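Local coordinates for protein diheme cytochrome c (Shewanella baltica, PDB 3U99) that carries two covalently bound c-type hemes with histidine axial ligands and probably transfers electrons, at residues A59-E62 / E63-Q67; A25-A28 / N29-P32. All coordinates share one frame; numbering follows the deposited sequence.

Interaction 1 of 2, residues A59-E62 / E63-Q67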
# COMPACT_ATOMS: atom_id res chain seq x y z
N ALA A 59 1.66 2.90 18.58
CA ALA A 59 1.21 4.26 18.77
C ALA A 59 2.01 5.19 17.89
O ALA A 59 1.44 6.13 17.31
CB ALA A 59 1.36 4.69 20.23
N ARG A 60 3.32 5.01 17.76
CA ARG A 60 4.12 5.89 16.90
C ARG A 60 3.73 5.68 15.45
O ARG A 60 3.74 6.62 14.65
CB ARG A 60 5.60 5.67 17.10
CG ARG A 60 6.12 6.23 18.40
CD ARG A 60 7.65 6.29 18.38
NE ARG A 60 8.23 4.95 18.29
CZ ARG A 60 8.53 4.15 19.29
NH1 ARG A 60 8.34 4.53 20.54
NH2 ARG A 60 9.07 2.96 19.02
N ILE A 61 3.41 4.46 15.03
CA ILE A 61 2.98 4.19 13.66
C ILE A 61 1.66 4.88 13.35
O ILE A 61 1.51 5.55 12.33
CB ILE A 61 2.90 2.67 13.44
CG1 ILE A 61 4.26 2.00 13.49
CG2 ILE A 61 2.18 2.39 12.11
CD1 ILE A 61 5.16 2.35 12.43
N GLU A 62 0.69 4.73 14.25
CA GLU A 62 -0.60 5.35 14.08
C GLU A 62 -0.45 6.86 14.00
O GLU A 62 -1.06 7.52 13.16
CB GLU A 62 -1.53 4.96 15.22
CG GLU A 62 -2.93 5.55 15.04
CD GLU A 62 -3.94 4.96 16.00
OE1 GLU A 62 -4.17 3.72 16.05
OE2 GLU A 62 -4.55 5.85 16.70
N GLU A 63 0.36 7.42 14.90
CA GLU A 63 0.52 8.85 14.92
C GLU A 63 1.19 9.35 13.61
O GLU A 63 0.77 10.38 13.06
CB GLU A 63 1.35 9.23 16.14
CG GLU A 63 0.62 9.11 17.46
CD GLU A 63 -0.26 10.35 17.65
OE1 GLU A 63 -0.66 10.97 16.64
OE2 GLU A 63 -0.51 10.73 18.82
N TYR A 64 2.13 8.63 13.09
CA TYR A 64 2.79 8.95 11.83
C TYR A 64 1.73 8.94 10.72
O TYR A 64 1.64 9.85 9.90
CB TYR A 64 3.95 7.93 11.56
CG TYR A 64 4.43 8.21 10.15
CD1 TYR A 64 5.21 9.30 9.82
CD2 TYR A 64 4.06 7.37 9.10
CE1 TYR A 64 5.63 9.53 8.48
CE2 TYR A 64 4.41 7.61 7.78
CZ TYR A 64 5.21 8.70 7.48
OH TYR A 64 5.54 8.92 6.19
N LEU A 65 0.94 7.86 10.62
CA LEU A 65 0.00 7.71 9.53
C LEU A 65 -1.07 8.75 9.60
O LEU A 65 -1.45 9.29 8.57
CB LEU A 65 -0.58 6.28 9.59
CG LEU A 65 0.36 5.16 9.15
CD1 LEU A 65 -0.22 3.78 9.49
CD2 LEU A 65 0.62 5.22 7.66
N VAL A 66 -1.60 9.02 10.79
CA VAL A 66 -2.64 10.02 10.92
C VAL A 66 -2.13 11.38 10.51
O VAL A 66 -2.80 12.12 9.77
CB VAL A 66 -3.18 9.99 12.35
CG1 VAL A 66 -4.00 11.26 12.58
CG2 VAL A 66 -4.02 8.73 12.59
N GLN A 67 -0.95 11.76 10.98
CA GLN A 67 -0.42 13.09 10.67
C GLN A 67 -0.18 13.31 9.20
O GLN A 67 -0.38 14.40 8.68
CB GLN A 67 0.87 13.26 11.48
CG GLN A 67 1.54 14.57 11.23
CD GLN A 67 0.72 15.74 11.78
OE1 GLN A 67 0.07 15.63 12.82
NE2 GLN A 67 0.75 16.89 11.09
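Ile61 and Leu65 sit one helical turn apart and point the same way, with CG2 of Ile61 3.8 Å from CD1 of Leu65. In Ile61 it is the CG2 branch that lies anti to the backbone N, and this turns it along the helix to meet the leucine. Both side chains are buried: Ile61 packs on Tyr15, Glu18 and Cys19 of helix 13-19, Leu65 on Trp36 and Thr40 of helix 33-40, and both touch a heme c. This is the inner face of an amphipathic alpha-helix, 55-67, built on successive i to i+4 backbone bonds. Leu65 N donates to Ile61 O at 2.9 Å, and Val66 N reaches Glu62 O at the same length and nearly straight, with an N-H...O angle of 168°. Beside the latter, CG2 of Val66 approaches CG of Glu62 more loosely, at 4.2 Å, while Glu62 OE1 is hydrogen-bonded to Thr40. The outward side is sparser. Ala59 and Glu63 are both exposed there and are joined through the backbone, Glu63 N donating to Ala59 O at 2.9 Å. Arg60, also exposed, extends from the helix to a salt bridge with Glu14.

Interaction 2 of 2, residues A25-A28 / N29-P32. With HEC (heme c), chain C.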
# COMPACT_ATOMS: atom_id res chain seq x y z
N ALA A 25 5.98 -0.70 1.97
CA ALA A 25 5.46 0.29 2.88
C ALA A 25 4.63 1.31 2.11
O ALA A 25 5.12 2.15 1.36
CB ALA A 25 6.56 0.98 3.65
N TYR A 26 3.31 1.22 2.28
CA TYR A 26 2.40 2.09 1.57
C TYR A 26 2.54 3.54 2.01
O TYR A 26 2.48 3.82 3.20
CB TYR A 26 0.95 1.68 1.79
CG TYR A 26 0.66 0.29 1.26
CD1 TYR A 26 0.71 0.04 -0.12
CD2 TYR A 26 0.38 -0.77 2.08
CE1 TYR A 26 0.46 -1.24 -0.60
CE2 TYR A 26 0.11 -2.04 1.61
CZ TYR A 26 0.16 -2.26 0.24
OH TYR A 26 -0.08 -3.55 -0.15
N PRO A 27 2.75 4.49 1.13
CA PRO A 27 2.77 5.90 1.55
C PRO A 27 1.54 6.27 2.34
O PRO A 27 0.40 5.90 2.01
CB PRO A 27 2.83 6.65 0.21
CG PRO A 27 3.62 5.70 -0.68
CD PRO A 27 3.13 4.33 -0.29
N ALA A 28 1.74 7.04 3.38
CA ALA A 28 0.65 7.47 4.26
C ALA A 28 -0.42 8.22 3.52
O ALA A 28 -1.60 8.22 3.93
CB ALA A 28 1.18 8.37 5.36
N ASN A 29 -0.09 8.96 2.45
CA ASN A 29 -1.07 9.78 1.76
C ASN A 29 -2.01 9.01 0.83
O ASN A 29 -2.83 9.65 0.15
CB ASN A 29 -0.44 10.99 1.07
CG ASN A 29 0.41 10.63 -0.10
OD1 ASN A 29 0.40 9.49 -0.52
ND2 ASN A 29 1.14 11.65 -0.54
N LEU A 30 -1.96 7.70 0.90
CA LEU A 30 -2.90 6.87 0.12
C LEU A 30 -4.22 6.60 0.83
O LEU A 30 -5.15 6.13 0.18
CB LEU A 30 -2.28 5.52 -0.28
CG LEU A 30 -1.08 5.67 -1.25
CD1 LEU A 30 -0.44 4.31 -1.45
CD2 LEU A 30 -1.50 6.25 -2.58
N LEU A 31 -4.32 6.91 2.15
CA LEU A 31 -5.57 6.79 2.85
C LEU A 31 -5.76 7.98 3.77
O LEU A 31 -4.77 8.52 4.25
CB LEU A 31 -5.59 5.51 3.73
CG LEU A 31 -5.67 4.18 3.01
CD1 LEU A 31 -5.52 3.00 4.00
CD2 LEU A 31 -6.97 3.97 2.24
N PRO A 32 -7.00 8.34 4.04
CA PRO A 32 -7.24 9.34 5.08
C PRO A 32 -7.08 8.76 6.47
O PRO A 32 -7.06 7.53 6.66
CB PRO A 32 -8.70 9.71 4.77
CG PRO A 32 -9.33 8.50 4.20
CD PRO A 32 -8.23 7.85 3.40
FE HEC C . -0.30 -4.99 5.85
CHA HEC C . -2.50 -5.53 3.39
CHB HEC C . -1.07 -1.68 5.86
CHC HEC C . 2.03 -4.47 8.23
CHD HEC C . 0.33 -8.33 5.97
NA HEC C . -1.56 -3.81 4.82
C1A HEC C . -2.38 -4.22 3.78
C2A HEC C . -3.06 -3.07 3.22
C3A HEC C . -2.63 -2.00 3.91
C4A HEC C . -1.72 -2.49 4.93
CMA HEC C . -3.06 -0.57 3.72
CAA HEC C . -4.03 -3.17 2.10
CBA HEC C . -3.35 -3.25 0.75
CGA HEC C . -4.39 -3.15 -0.37
O1A HEC C . -4.95 -2.04 -0.54
O2A HEC C . -4.68 -4.15 -1.06
NB HEC C . 0.34 -3.37 6.88
C1B HEC C . -0.13 -2.08 6.77
C2B HEC C . 0.49 -1.28 7.80
C3B HEC C . 1.35 -2.06 8.48
C4B HEC C . 1.29 -3.35 7.89
CMB HEC C . 0.16 0.20 7.99
CAB HEC C . 2.23 -1.75 9.68
CBB HEC C . 1.35 -1.38 10.89
NC HEC C . 0.97 -6.15 6.88
C1C HEC C . 1.90 -5.76 7.78
C2C HEC C . 2.69 -6.83 8.27
C3C HEC C . 2.21 -7.92 7.62
C4C HEC C . 1.12 -7.52 6.81
CMC HEC C . 3.90 -6.68 9.21
CAC HEC C . 2.74 -9.33 7.72
CBC HEC C . 2.78 -9.95 9.11
ND HEC C . -1.00 -6.60 4.91
C1D HEC C . -0.63 -7.89 5.14
C2D HEC C . -1.39 -8.78 4.25
C3D HEC C . -2.19 -8.00 3.50
C4D HEC C . -1.90 -6.64 3.91
CMD HEC C . -1.41 -10.29 4.27
CAD HEC C . -3.16 -8.47 2.47
CBD HEC C . -2.54 -8.50 1.03
CGD HEC C . -3.54 -9.14 0.07
O1D HEC C . -2.85 -9.35 -1.08
O2D HEC C . -4.78 -8.71 0.21
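Pro27 and Leu30 are joined by a strongly tilted backbone bond: Leu30 N donates to Pro27 O at 3.2 Å from 48° out of the carbonyl plane, although the N-H itself points fairly well at the oxygen (158°). This i to i+3 bond closes the 3-10 turn through Ala28 and Asn29. The side chains follow the same curve. Leu30, its CG anti to its carbonyl carbon (chi1 -64°), lies alongside the proline and brings CD1 to 3.8 Å from Pro27 CD. At the proline's CB, Asn29 OD1 comes within 3.8 Å.

Tyr26 leads away from this turn to a heme c. Its ring stands obliquely to the porphyrin, with CE2 3.6 Å from heme C3A, and its hydroxyl passes the propionate arm, OH to CBA being 3.4 Å. The hydroxyl is hydrogen-bonded to Ser119 O, and the ring also meets His23, an axial ligand of heme iron. Leu30 touches the other heme c, placing the turn between the two heme pockets. The leucine side chain thus offers its cofactor only carbon, whereas Tyr26 meets the porphyrin with ring carbons and its hydroxyl; the hydrogen bond to Ser119 O satisfies this buried phenol and probably limits how far the ring can shift.

Overall arrangement
Interaction 2 comes first along the chain, in the loop between helices 13-19 and 33-40, and interaction 1 follows on helix 55-67; both belong to the region characteristic of dihaem cytochromes c. Their centres are about 11 Å apart and they meet directly, the methyl of Ala28 packing against Leu65, with CB to CD2 at 3.9 Å, and against the ring of Tyr64. Trp36 of helix 33-40 also links them, touching Leu65 and hydrogen-bonding to Ala28 O. Interaction 2 lies nearer the centre of the chain. Helix 55-67 and the loop thus pack together on the side of one heme, while Leu30 of the loop reaches the second.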